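Local coordinates for Rv1989c (MbcT) (PDB 6FKG), which degrades NAD(+) by phosphorolysis as the toxin of a type II toxin-antitoxin system, killing the cell unless its antitoxin MbcA blocks the active site, at residues Leu153-Tyr158 / Gly165-Arg170; Thr97-Leu102 / Gln160-Gly165; Gln11-Arg16 / Leu138-Val143; Val113-Asp118 / Gln129-Ala134. All coordinates share one frame; numbering follows the deposited sequence.

Contact 1: residues Leu153-Tyr158 / Gly165-Arg170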
loop_
_atom_site.group_PDB
_atom_site.type_symbol
_atom_site.label_atom_id
_atom_site.label_comp_id
_atom_site.label_asym_id
_atom_site.label_seq_id
_atom_site.Cartn_x
_atom_site.Cartn_y
_atom_site.Cartn_z
ATOM N N LEU B 153 -33.317 -28.393 5.383
ATOM C CA LEU B 153 -33.413 -27.612 6.602
ATOM C C LEU B 153 -32.028 -27.111 6.966
ATOM O O LEU B 153 -31.082 -27.895 7.067
ATOM C CB LEU B 153 -33.989 -28.446 7.746
ATOM C CG LEU B 153 -33.925 -27.794 9.128
ATOM C CD1 LEU B 153 -34.712 -26.481 9.156
ATOM C CD2 LEU B 153 -34.418 -28.766 10.192
ATOM N N VAL B 154 -31.911 -25.804 7.156
ATOM C CA VAL B 154 -30.672 -25.213 7.632
ATOM C C VAL B 154 -30.890 -24.768 9.063
ATOM O O VAL B 154 -31.719 -23.898 9.299
ATOM C CB VAL B 154 -30.246 -24.016 6.778
ATOM C CG1 VAL B 154 -28.828 -23.590 7.138
ATOM C CG2 VAL B 154 -30.335 -24.392 5.301
ATOM N N VAL B 155 -30.177 -25.381 10.008
ATOM C CA VAL B 155 -30.362 -25.066 11.421
ATOM C C VAL B 155 -29.228 -24.156 11.886
ATOM O O VAL B 155 -28.065 -24.518 11.800
ATOM C CB VAL B 155 -30.401 -26.342 12.292
ATOM C CG1 VAL B 155 -30.677 -25.978 13.745
ATOM C CG2 VAL B 155 -31.465 -27.292 11.777
ATOM N N THR B 156 -29.569 -22.975 12.380
ATOM C CA THR B 156 -28.557 -21.941 12.588
ATOM C C THR B 156 -28.324 -21.702 14.070
ATOM O O THR B 156 -29.275 -21.475 14.821
ATOM C CB THR B 156 -28.955 -20.614 11.887
ATOM O OG1 THR B 156 -30.275 -20.232 12.283
ATOM C CG2 THR B 156 -28.961 -20.783 10.368
ATOM N N ALA B 157 -27.051 -21.779 14.479
ATOM C CA ALA B 157 -26.649 -21.586 15.875
ATOM C C ALA B 157 -27.493 -22.460 16.809
ATOM O O ALA B 157 -28.047 -21.990 17.807
ATOM C CB ALA B 157 -26.758 -20.126 16.258
ATOM N N TYR B 158 -27.581 -23.734 16.438
ATOM C CA TYR B 158 -28.327 -24.764 17.140
ATOM C C TYR B 158 -28.135 -24.722 18.650
ATOM O O TYR B 158 -29.105 -24.707 19.417
ATOM C CB TYR B 158 -27.901 -26.131 16.581
ATOM C CG TYR B 158 -28.134 -27.302 17.486
ATOM C CD1 TYR B 158 -27.071 -28.106 17.895
ATOM C CD2 TYR B 158 -29.415 -27.621 17.929
ATOM C CE1 TYR B 158 -27.282 -29.192 18.736
ATOM C CE2 TYR B 158 -29.636 -28.702 18.764
ATOM C CZ TYR B 158 -28.571 -29.486 19.164
ATOM O OH TYR B 158 -28.801 -30.564 19.995
ATOM N N GLY B 165 -33.583 -31.169 23.193
ATOM C CA GLY B 165 -34.269 -32.206 22.449
ATOM C C GLY B 165 -35.008 -31.777 21.195
ATOM O O GLY B 165 -35.765 -32.571 20.638
ATOM N N GLN B 166 -34.807 -30.535 20.756
ATOM C CA GLN B 166 -35.381 -30.071 19.492
ATOM C C GLN B 166 -34.689 -30.768 18.329
ATOM O O GLN B 166 -35.302 -31.050 17.299
ATOM C CB GLN B 166 -35.258 -28.553 19.347
ATOM C CG GLN B 166 -36.319 -27.777 20.109
ATOM C CD GLN B 166 -36.497 -26.367 19.578
ATOM O OE1 GLN B 166 -35.844 -25.436 20.044
ATOM N NE2 GLN B 166 -37.381 -26.204 18.596
ATOM N N LEU B 167 -33.402 -31.031 18.498
ATOM C CA LEU B 167 -32.678 -31.893 17.581
ATOM C C LEU B 167 -32.202 -33.111 18.366
ATOM O O LEU B 167 -31.535 -32.972 19.381
ATOM C CB LEU B 167 -31.492 -31.167 16.946
ATOM C CG LEU B 167 -31.655 -30.495 15.588
ATOM C CD1 LEU B 167 -32.773 -29.474 15.617
ATOM C CD2 LEU B 167 -30.343 -29.833 15.218
ATOM N N GLN B 168 -32.560 -34.303 17.905
ATOM C CA GLN B 168 -32.173 -35.521 18.603
ATOM C C GLN B 168 -31.618 -36.549 17.640
ATOM O O GLN B 168 -32.321 -36.992 16.727
ATOM C CB GLN B 168 -33.364 -36.111 19.361
ATOM C CG GLN B 168 -33.826 -35.265 20.539
ATOM C CD GLN B 168 -35.106 -35.786 21.166
ATOM O OE1 GLN B 168 -36.099 -36.025 20.474
ATOM N NE2 GLN B 168 -35.086 -35.970 22.479
ATOM N N LEU B 169 -30.355 -36.916 17.842
ATOM C CA LEU B 169 -29.717 -37.942 17.020
ATOM C C LEU B 169 -30.333 -39.297 17.344
ATOM O O LEU B 169 -30.310 -39.721 18.495
ATOM C CB LEU B 169 -28.209 -37.979 17.267
ATOM C CG LEU B 169 -27.441 -39.030 16.476
ATOM C CD1 LEU B 169 -27.535 -38.731 14.978
ATOM C CD2 LEU B 169 -25.987 -39.107 16.939
ATOM N N ARG B 170 -30.895 -39.959 16.335
ATOM C CA ARG B 170 -31.572 -41.242 16.535
ATOM C C ARG B 170 -30.682 -42.402 16.136
ATOM O O ARG B 170 -30.719 -43.454 16.748
ATOM C CB ARG B 170 -32.873 -41.311 15.728
ATOM C CG ARG B 170 -33.978 -40.405 16.227
ATOM C CD ARG B 170 -34.036 -40.393 17.750
ATOM N NE ARG B 170 -35.382 -40.109 18.233
ATOM C CZ ARG B 170 -35.656 -39.548 19.409
ATOM N NH1 ARG B 170 -34.674 -39.194 20.231
ATOM N NH2 ARG B 170 -36.916 -39.331 19.759
#

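Contact 2: residues Thr97-Leu102 / Gln160-Gly165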
loop_
_atom_site.group_PDB
_atom_site.type_symbol
_atom_site.label_atom_id
_atom_site.label_comp_id
_atom_site.label_asym_id
_atom_site.label_seq_id
_atom_site.Cartn_x
_atom_site.Cartn_y
_atom_site.Cartn_z
ATOM N N THR B 97 -37.845 -31.351 16.222
ATOM C CA THR B 97 -39.128 -31.121 16.884
ATOM C C THR B 97 -39.413 -29.644 17.111
ATOM O O THR B 97 -38.635 -28.940 17.754
ATOM C CB THR B 97 -39.194 -31.849 18.244
ATOM O OG1 THR B 97 -38.927 -33.241 18.044
ATOM C CG2 THR B 97 -40.579 -31.679 18.891
ATOM N N ASP B 98 -40.543 -29.197 16.567
ATOM C CA ASP B 98 -41.048 -27.835 16.727
ATOM C C ASP B 98 -40.014 -26.736 16.459
ATOM O O ASP B 98 -39.975 -25.736 17.171
ATOM C CB ASP B 98 -41.629 -27.670 18.131
ATOM C CG ASP B 98 -42.808 -28.589 18.379
ATOM O OD1 ASP B 98 -43.598 -28.812 17.435
ATOM O OD2 ASP B 98 -42.947 -29.090 19.513
ATOM N N LEU B 99 -39.199 -26.913 15.423
ATOM C CA LEU B 99 -38.196 -25.911 15.069
ATOM C C LEU B 99 -38.881 -24.715 14.422
ATOM O O LEU B 99 -39.658 -24.871 13.476
ATOM C CB LEU B 99 -37.140 -26.500 14.125
ATOM C CG LEU B 99 -35.762 -25.836 14.106
ATOM C CD1 LEU B 99 -35.056 -26.064 15.428
ATOM C CD2 LEU B 99 -34.906 -26.336 12.942
ATOM N N ALA B 100 -38.612 -23.525 14.952
ATOM C CA ALA B 100 -39.207 -22.294 14.438
ATOM C C ALA B 100 -38.428 -21.835 13.224
ATOM O O ALA B 100 -37.353 -21.255 13.351
ATOM C CB ALA B 100 -39.227 -21.196 15.519
ATOM N N VAL B 101 -38.964 -22.102 12.037
ATOM C CA VAL B 101 -38.197 -21.897 10.821
ATOM C C VAL B 101 -38.878 -20.950 9.841
ATOM O O VAL B 101 -40.106 -20.896 9.756
ATOM C CB VAL B 101 -37.931 -23.241 10.104
ATOM C CG1 VAL B 101 -37.145 -24.173 11.007
ATOM C CG2 VAL B 101 -39.253 -23.888 9.686
ATOM N N LEU B 102 -38.067 -20.186 9.117
ATOM C CA LEU B 102 -38.545 -19.442 7.964
ATOM C C LEU B 102 -38.908 -20.429 6.853
ATOM O O LEU B 102 -38.049 -21.176 6.384
ATOM C CB LEU B 102 -37.478 -18.460 7.479
ATOM C CG LEU B 102 -37.870 -17.601 6.270
ATOM C CD1 LEU B 102 -39.001 -16.633 6.611
ATOM C CD2 LEU B 102 -36.637 -16.847 5.789
ATOM N N GLN B 160 -27.115 -22.465 20.843
ATOM C CA GLN B 160 -27.619 -21.310 21.590
ATOM C C GLN B 160 -29.119 -21.118 21.458
ATOM O O GLN B 160 -29.753 -20.527 22.329
ATOM C CB GLN B 160 -26.933 -20.017 21.130
ATOM C CG GLN B 160 -25.555 -19.794 21.701
ATOM C CD GLN B 160 -24.542 -20.708 21.072
ATOM O OE1 GLN B 160 -24.522 -20.884 19.852
ATOM N NE2 GLN B 160 -23.698 -21.310 21.899
ATOM N N ARG B 161 -29.684 -21.609 20.361
ATOM C CA ARG B 161 -31.032 -21.208 19.987
ATOM C C ARG B 161 -32.102 -22.273 20.137
ATOM O O ARG B 161 -33.277 -21.992 19.915
ATOM C CB ARG B 161 -31.025 -20.717 18.555
ATOM C CG ARG B 161 -29.981 -19.684 18.340
ATOM C CD ARG B 161 -30.523 -18.573 17.526
ATOM N NE ARG B 161 -29.794 -17.337 17.759
ATOM C CZ ARG B 161 -29.731 -16.370 16.859
ATOM N NH1 ARG B 161 -30.350 -16.550 15.707
ATOM N NH2 ARG B 161 -29.057 -15.251 17.103
ATOM N N THR B 162 -31.709 -23.485 20.508
ATOM C CA THR B 162 -32.680 -24.557 20.627
ATOM C C THR B 162 -32.848 -25.038 22.064
ATOM O O THR B 162 -31.901 -25.104 22.848
ATOM C CB THR B 162 -32.317 -25.762 19.726
ATOM O OG1 THR B 162 -31.136 -26.399 20.225
ATOM C CG2 THR B 162 -32.110 -25.316 18.269
ATOM N N ARG B 163 -34.091 -25.344 22.402
ATOM C CA ARG B 163 -34.419 -25.960 23.665
ATOM C C ARG B 163 -34.025 -27.429 23.611
ATOM O O ARG B 163 -33.940 -28.004 22.520
ATOM C CB ARG B 163 -35.909 -25.777 23.956
ATOM C CG ARG B 163 -36.363 -24.342 23.741
ATOM C CD ARG B 163 -37.864 -24.173 23.928
ATOM N NE ARG B 163 -38.628 -24.835 22.872
ATOM C CZ ARG B 163 -38.825 -24.329 21.657
ATOM N NH1 ARG B 163 -38.306 -23.152 21.333
ATOM N NH2 ARG B 163 -39.536 -25.005 20.762
ATOM N N PRO B 164 -33.741 -28.031 24.780
ATOM C CA PRO B 164 -33.355 -29.443 24.881
ATOM C C PRO B 164 -34.226 -30.373 24.040
ATOM O O PRO B 164 -35.456 -30.345 24.148
ATOM C CB PRO B 164 -33.532 -29.757 26.378
ATOM C CG PRO B 164 -33.991 -28.472 27.030
ATOM C CD PRO B 164 -33.662 -27.365 26.091
ATOM N N GLY B 165 -33.583 -31.169 23.193
ATOM C CA GLY B 165 -34.269 -32.206 22.449
ATOM C C GLY B 165 -35.008 -31.777 21.195
ATOM O O GLY B 165 -35.765 -32.571 20.638
HETATM O O HOH W 1 -36.406 -33.853 18.229
#

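Contact 3: residues Gln11-Arg16 / Leu138-Val143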
loop_
_atom_site.group_PDB
_atom_site.type_symbol
_atom_site.label_atom_id
_atom_site.label_comp_id
_atom_site.label_asym_id
_atom_site.label_seq_id
_atom_site.Cartn_x
_atom_site.Cartn_y
_atom_site.Cartn_z
ATOM N N GLN B 11 -36.946 -6.691 7.286
ATOM C CA GLN B 11 -38.348 -6.396 7.560
ATOM C C GLN B 11 -39.255 -7.419 6.891
ATOM O O GLN B 11 -40.211 -7.911 7.497
ATOM C CB GLN B 11 -38.718 -4.992 7.084
ATOM C CG GLN B 11 -40.018 -4.467 7.682
ATOM C CD GLN B 11 -39.842 -3.950 9.109
ATOM O OE1 GLN B 11 -38.722 -3.839 9.611
ATOM N NE2 GLN B 11 -40.954 -3.619 9.760
ATOM N N ARG B 12 -38.948 -7.743 5.639
ATOM C CA ARG B 12 -39.769 -8.685 4.888
ATOM C C ARG B 12 -39.730 -10.064 5.523
ATOM O O ARG B 12 -40.756 -10.728 5.634
ATOM C CB ARG B 12 -39.312 -8.763 3.433
ATOM C CG ARG B 12 -39.654 -7.536 2.625
ATOM C CD ARG B 12 -41.100 -7.142 2.843
ATOM N NE ARG B 12 -41.669 -6.505 1.663
ATOM C CZ ARG B 12 -42.014 -7.157 0.557
ATOM N NH1 ARG B 12 -41.846 -8.472 0.475
ATOM N NH2 ARG B 12 -42.523 -6.492 -0.468
ATOM N N ILE B 13 -38.546 -10.499 5.940
ATOM C CA ILE B 13 -38.418 -11.818 6.546
ATOM C C ILE B 13 -39.153 -11.863 7.889
ATOM O O ILE B 13 -39.863 -12.830 8.186
ATOM C CB ILE B 13 -36.932 -12.209 6.700
ATOM C CG1 ILE B 13 -36.358 -12.531 5.309
ATOM C CG2 ILE B 13 -36.777 -13.409 7.637
ATOM C CD1 ILE B 13 -34.865 -12.662 5.262
ATOM N N ASP B 14 -39.008 -10.816 8.692
ATOM C CA ASP B 14 -39.764 -10.718 9.945
ATOM C C ASP B 14 -41.271 -10.817 9.701
ATOM O O ASP B 14 -41.990 -11.483 10.452
ATOM C CB ASP B 14 -39.446 -9.404 10.670
ATOM C CG ASP B 14 -40.260 -9.227 11.947
ATOM O OD1 ASP B 14 -39.849 -9.749 12.999
ATOM O OD2 ASP B 14 -41.316 -8.566 11.899
ATOM N N ALA B 15 -41.742 -10.146 8.650
ATOM C CA ALA B 15 -43.159 -10.168 8.284
ATOM C C ALA B 15 -43.617 -11.574 7.925
ATOM O O ALA B 15 -44.746 -11.952 8.229
ATOM C CB ALA B 15 -43.424 -9.217 7.125
ATOM N N ARG B 16 -42.750 -12.344 7.268
ATOM C CA ARG B 16 -43.072 -13.741 6.957
ATOM C C ARG B 16 -43.241 -14.548 8.237
ATOM O O ARG B 16 -44.115 -15.410 8.333
ATOM C CB ARG B 16 -41.984 -14.393 6.097
ATOM C CG ARG B 16 -41.708 -13.732 4.760
ATOM C CD ARG B 16 -42.883 -13.863 3.817
ATOM N NE ARG B 16 -43.315 -15.249 3.632
ATOM C CZ ARG B 16 -44.351 -15.598 2.876
ATOM N NH1 ARG B 16 -45.041 -14.664 2.238
ATOM N NH2 ARG B 16 -44.699 -16.873 2.757
ATOM N N LEU B 138 -32.603 -12.473 13.100
ATOM C CA LEU B 138 -33.919 -12.308 13.726
ATOM C C LEU B 138 -34.236 -13.390 14.761
ATOM O O LEU B 138 -35.364 -13.484 15.241
ATOM C CB LEU B 138 -35.021 -12.299 12.657
ATOM C CG LEU B 138 -34.956 -11.094 11.722
ATOM C CD1 LEU B 138 -35.881 -11.285 10.516
ATOM C CD2 LEU B 138 -35.308 -9.824 12.491
ATOM N N HIS B 139 -33.231 -14.197 15.086
ATOM C CA HIS B 139 -33.326 -15.258 16.081
ATOM C C HIS B 139 -34.263 -16.382 15.670
ATOM O O HIS B 139 -34.820 -17.068 16.516
ATOM C CB HIS B 139 -33.748 -14.685 17.444
ATOM C CG HIS B 139 -32.651 -13.948 18.140
ATOM N ND1 HIS B 139 -32.188 -12.723 17.709
ATOM C CD2 HIS B 139 -31.906 -14.274 19.223
ATOM C CE1 HIS B 139 -31.211 -12.322 18.501
ATOM N NE2 HIS B 139 -31.021 -13.243 19.429
ATOM N N MET B 140 -34.442 -16.575 14.369
ATOM C CA MET B 140 -35.180 -17.733 13.897
ATOM C C MET B 140 -34.283 -18.953 14.055
ATOM O O MET B 140 -33.068 -18.826 14.015
ATOM C CB MET B 140 -35.610 -17.555 12.442
ATOM C CG MET B 140 -36.557 -16.408 12.249
ATOM S SD MET B 140 -36.993 -16.141 10.532
ATOM C CE MET B 140 -38.317 -14.924 10.716
ATOM N N GLN B 141 -34.877 -20.126 14.239
ATOM C CA GLN B 141 -34.091 -21.308 14.544
ATOM C C GLN B 141 -33.538 -21.956 13.276
ATOM O O GLN B 141 -32.610 -22.759 13.329
ATOM C CB GLN B 141 -34.929 -22.307 15.336
ATOM C CG GLN B 141 -35.247 -21.830 16.746
ATOM C CD GLN B 141 -35.896 -22.905 17.574
ATOM O OE1 GLN B 141 -36.882 -23.511 17.158
ATOM N NE2 GLN B 141 -35.349 -23.151 18.757
ATOM N N GLY B 142 -34.083 -21.581 12.124
ATOM C CA GLY B 142 -33.536 -22.094 10.889
ATOM C C GLY B 142 -34.347 -21.704 9.679
ATOM O O GLY B 142 -35.256 -20.877 9.760
ATOM N N VAL B 143 -34.013 -22.307 8.547
ATOM C CA VAL B 143 -34.704 -21.996 7.306
ATOM C C VAL B 143 -35.061 -23.304 6.602
ATOM O O VAL B 143 -34.216 -24.195 6.462
ATOM C CB VAL B 143 -33.844 -21.122 6.369
ATOM C CG1 VAL B 143 -34.658 -20.715 5.127
ATOM C CG2 VAL B 143 -33.311 -19.863 7.113
#

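Contact 4: residues Val113-Asp118 / Gln129-Ala134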
loop_
_atom_site.group_PDB
_atom_site.type_symbol
_atom_site.label_atom_id
_atom_site.label_comp_id
_atom_site.label_asym_id
_atom_site.label_seq_id
_atom_site.Cartn_x
_atom_site.Cartn_y
_atom_site.Cartn_z
ATOM N N VAL B 113 -39.020 -12.832 -0.614
ATOM C CA VAL B 113 -37.674 -12.453 -0.171
ATOM C C VAL B 113 -36.678 -12.296 -1.335
ATOM O O VAL B 113 -35.474 -12.196 -1.116
ATOM C CB VAL B 113 -37.108 -13.466 0.871
ATOM C CG1 VAL B 113 -38.023 -13.521 2.094
ATOM C CG2 VAL B 113 -36.920 -14.871 0.275
ATOM N N GLY B 114 -37.184 -12.280 -2.565
ATOM C CA GLY B 114 -36.366 -11.969 -3.725
ATOM C C GLY B 114 -35.543 -13.107 -4.308
ATOM O O GLY B 114 -34.598 -12.863 -5.058
ATOM N N LEU B 115 -35.898 -14.346 -3.982
ATOM C CA LEU B 115 -35.146 -15.497 -4.477
ATOM C C LEU B 115 -35.869 -16.214 -5.609
ATOM O O LEU B 115 -37.095 -16.230 -5.662
ATOM C CB LEU B 115 -34.877 -16.501 -3.359
ATOM C CG LEU B 115 -34.045 -16.029 -2.170
ATOM C CD1 LEU B 115 -33.997 -17.140 -1.129
ATOM C CD2 LEU B 115 -32.656 -15.611 -2.625
ATOM N N GLU B 116 -35.094 -16.811 -6.506
ATOM C CA GLU B 116 -35.637 -17.612 -7.599
ATOM C C GLU B 116 -34.782 -18.858 -7.724
ATOM O O GLU B 116 -33.814 -19.016 -6.983
ATOM C CB GLU B 116 -35.664 -16.826 -8.908
ATOM C CG GLU B 116 -36.650 -15.666 -8.898
ATOM C CD GLU B 116 -36.996 -15.165 -10.290
ATOM O OE1 GLU B 116 -36.188 -15.369 -11.222
ATOM O OE2 GLU B 116 -38.085 -14.573 -10.454
ATOM N N ASN B 117 -35.127 -19.746 -8.649
ATOM C CA ASN B 117 -34.453 -21.041 -8.719
ATOM C C ASN B 117 -32.959 -20.891 -8.983
ATOM O O ASN B 117 -32.148 -21.667 -8.468
ATOM C CB ASN B 117 -35.113 -21.923 -9.789
ATOM C CG ASN B 117 -36.430 -22.513 -9.318
ATOM O OD1 ASN B 117 -36.607 -22.793 -8.132
ATOM N ND2 ASN B 117 -37.357 -22.720 -10.249
ATOM N N ASP B 118 -32.608 -19.863 -9.753
ATOM C CA ASP B 118 -31.215 -19.489 -9.998
ATOM C C ASP B 118 -30.434 -19.330 -8.703
ATOM O O ASP B 118 -29.275 -19.741 -8.600
ATOM C CB ASP B 118 -31.144 -18.185 -10.788
ATOM C CG ASP B 118 -31.511 -18.372 -12.236
ATOM O OD1 ASP B 118 -32.256 -19.331 -12.531
ATOM O OD2 ASP B 118 -31.057 -17.567 -13.079
ATOM N N GLN B 129 -27.512 -16.657 0.990
ATOM C CA GLN B 129 -26.744 -16.377 2.210
ATOM C C GLN B 129 -27.269 -15.150 2.945
ATOM O O GLN B 129 -27.324 -15.130 4.172
ATOM C CB GLN B 129 -25.263 -16.194 1.884
ATOM C CG GLN B 129 -24.564 -17.500 1.522
ATOM C CD GLN B 129 -23.106 -17.297 1.167
ATOM O OE1 GLN B 129 -22.751 -16.333 0.490
ATOM N NE2 GLN B 129 -22.249 -18.195 1.639
ATOM N N ALA B 130 -27.659 -14.124 2.198
ATOM C CA ALA B 130 -28.212 -12.928 2.820
ATOM C C ALA B 130 -29.510 -13.265 3.540
ATOM O O ALA B 130 -29.777 -12.757 4.632
ATOM C CB ALA B 130 -28.447 -11.843 1.788
ATOM N N VAL B 131 -30.310 -14.136 2.930
ATOM C CA VAL B 131 -31.573 -14.538 3.538
ATOM C C VAL B 131 -31.332 -15.368 4.810
ATOM O O VAL B 131 -31.969 -15.125 5.847
ATOM C CB VAL B 131 -32.454 -15.324 2.523
ATOM C CG1 VAL B 131 -33.657 -15.935 3.212
ATOM C CG2 VAL B 131 -32.905 -14.398 1.392
ATOM N N GLY B 132 -30.417 -16.334 4.748
ATOM C CA GLY B 132 -30.076 -17.118 5.935
ATOM C C GLY B 132 -29.491 -16.235 7.025
ATOM O O GLY B 132 -29.805 -16.391 8.206
ATOM N N HIS B 133 -28.642 -15.290 6.634
ATOM C CA HIS B 133 -28.070 -14.345 7.587
ATOM C C HIS B 133 -29.175 -13.589 8.323
ATOM O O HIS B 133 -29.157 -13.470 9.545
ATOM C CB HIS B 133 -27.156 -13.366 6.869
ATOM C CG HIS B 133 -26.430 -12.422 7.778
ATOM N ND1 HIS B 133 -25.775 -11.303 7.309
ATOM C CD2 HIS B 133 -26.226 -12.442 9.117
ATOM C CE1 HIS B 133 -25.212 -10.664 8.321
ATOM N NE2 HIS B 133 -25.478 -11.334 9.431
ATOM N N ALA B 134 -30.141 -13.079 7.573
ATOM C CA ALA B 134 -31.220 -12.291 8.174
ATOM C C ALA B 134 -32.093 -13.139 9.102
ATOM O O ALA B 134 -32.503 -12.672 10.163
ATOM C CB ALA B 134 -32.073 -11.647 7.085
#

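Contact 1: residues Leu153-Tyr158 / Gly165-Arg170
The phenol ring of Tyr158 has one face against Leu167. Methyl CD2 of Leu167 lies over that face, 4.0 Å from the ring centroid and 25° off the ring normal, a CH-pi contact displaced toward the rim on the CD2-CE2 side of the ring. The same leucine also meets the ring through its CB, which comes to 3.6 Å from Tyr158 CE2, so the stem of the side chain and one of its branches both press on this half of the phenol. Tyr158 and Leu167 run past each other in opposite directions. The tyrosine reaches this position because its CG stands anti to the backbone N (chi1 157°), which carries the ring across to the strand that starts at Leu167.

CD2 of Leu167 has a second neighbour in Val155. Here the two side chains meet tip to tip, with Val155 CG1 4.1 Å from Leu167 CD2, so this one methyl touches both the valine and the tyrosine ring, from directions roughly at right angles. The whole contact is apolar and largely buried. Leu36 touches Tyr158.

Strands 150-156 and 167-174 are not paired with each other. The nearest alpha carbons of the two segments are those of Tyr158, the first residue of helix 158-161, and Leu167, 8.4 Å apart. Apolar side chains of strand 150-156, the start of helix 158-161 and strand 167-174 pack together here with Ile57 and Leu59 of strand 56-60 and Leu99 of strand 89-103, as part of the apolar core of the RES domain.

Contact 2: residues Thr97-Leu102 / Gln160-Gly165
A G1 beta bulge puts a corner into strand 89-103: Asp98 and Leu99 both face Trp21 of the paired strand 19-30, and beside this corner runs the loop that leaves helix 158-161. Three small contacts join the two. Nearest the core, the buried Leu99 offers CD1 to Thr162 CG2 at 4.2 Å, the side chains crossing obliquely. The hydroxyl of Thr162 serves another purpose: OG1 sits between the backbone N and the carbonyl carbon (chi1 69°) and is hydrogen-bonded to Tyr158 O, which leaves the methyl to face the leucine.

Further out, the Arg163 chain bends at chi3 (-69°) and brings its guanidinium up to the corner. Asp98 O lies at the edge of that group, near its plane, but 3.7 Å from Arg163 NH2. The carboxylate is more distant still, with Asp98 OD2 5.5 Å from Arg163 NH2.

At the far end a water spans the gap between Thr97 OG1 and Gly165 O, which are 4.1 Å apart. It is 2.6 Å from Thr97 OG1 and 2.8 Å from Gly165 O, to which it probably donates. Gln166, next along the chain, ties the same two pieces directly, through a backbone bond to Thr97 and a bond from its NE2 to Thr97 O.

The chemistry is therefore mixed and mostly indirect: one pair of methyls in contact, one bridging water, and an arginine and an aspartate whose opposite charges probably attract each other only at long range, on a side of the chain that is partly open to solvent.

Contact 3: residues Gln11-Arg16 / Leu138-Val143
Ile13 on helix 7-16 touches both Leu138 and Met140 through a single methyl. Its CG2 is 3.7 Å from Leu138 CD1 and 3.8 Å from Met140 CE, and each of the two side chains crosses the isoleucine at a slant. Leu138 CD1 reaches on to the helix backbone, 3.7 Å from Asp14 N, and also meets Asp14 CB. Met140 lays its terminal methyl 3.6 Å from Ile13 O. The methionine gets this far by being stretched out beyond CG, with chi2 177° and chi3 171°. In Ile13, CG2 is anti to the backbone N, which turns this branch toward the two partners.

What sets Leu138 and Met140 side by side is a Schellman motif that ends helix 126-137. His139, with positive phi, is its C-prime residue, and the motif is closed by bonds from Met140 N to Ala135 O and from His139 N to Trp136 O. The chain thus turns between the two apolar residues and points both at the helix.

Val7 of the antitoxin MbcA packs on Asp14 and Leu138, so the outer part of this contact lies in the toxin-antitoxin interface. Inside, Ile13 also rests on Val131 and Ala134 of helix 126-137, while Leu102 of strand 89-103 touches both Ile13 and Met140; helix 7-16 is thereby seated against helix 126-137 and the end of strand 89-103.

Contact 4: residues Val113-Asp118 / Gln129-Ala134
Val131 projects from helix 126-137 toward Val113 and Leu115, and its CG2 methyl touches both. Against Leu115 the two side chains cross at a slant, and the leucine comes up with its fork: CD1 is 3.9 Å from Val131 CG2 and CG is 4.1 Å from the same methyl. Against Val113 the crossing is close to a right angle, and the touch is looser, one methyl on another, with Val113 CG2 4.2 Å from Val131 CG2. That Val113 methyl stands between its own backbone N and carbonyl carbon, while CG1 is left to pack on Ile13. In Val131 it is CG1 that lies anti to the backbone N (chi1 171°), and CG2, beside the N, is the branch presented to the loop.

Val113 and Leu115 can both face the helix because the chain reverses between them in a Schellman motif. Gly114, with phi 83°, is the C-prime residue that ends helix 107-112; Leu115 N is bonded to Arg110 O and Gly114 N to Glu111 O. Glu116 then takes the N-cap position of helix 117-121, and its backbone N is held by Asp119 OD2.

All three touching side chains are buried. Trp48 packs on Leu115, and Leu104 on Val131. On the antitoxin side, Pro47 of MbcA rests on Val131 and Gln48 of the same MbcA chain on Leu115, and the side-chain NE2 of that glutamine is hydrogen-bonded to Gly114 O.

In the fold
Contacts 1 and 2 lie side by side, centres about 7 Å apart, and share Gly165; their segments alternate along the chain. Contact 1 uses strands 150-156 and 167-174, contact 2 strand 89-103, all of the one mixed sheet. Contact 3 is about 14 Å from contact 2, centre to centre, and is tied to both by Gln141, whose amide bonds to Ala100 N, Arg161 O and Gln166 OE1. Contact 4, about 12 Å from contact 3, is nested inside the loops closed by contacts 2 and 3; contacts 3 and 4 both close before contact 1 opens. The series runs from the mixed sheet to helices 7-16 and 126-137, and segments of contacts 2, 3 and 4 all have MbcA neighbours.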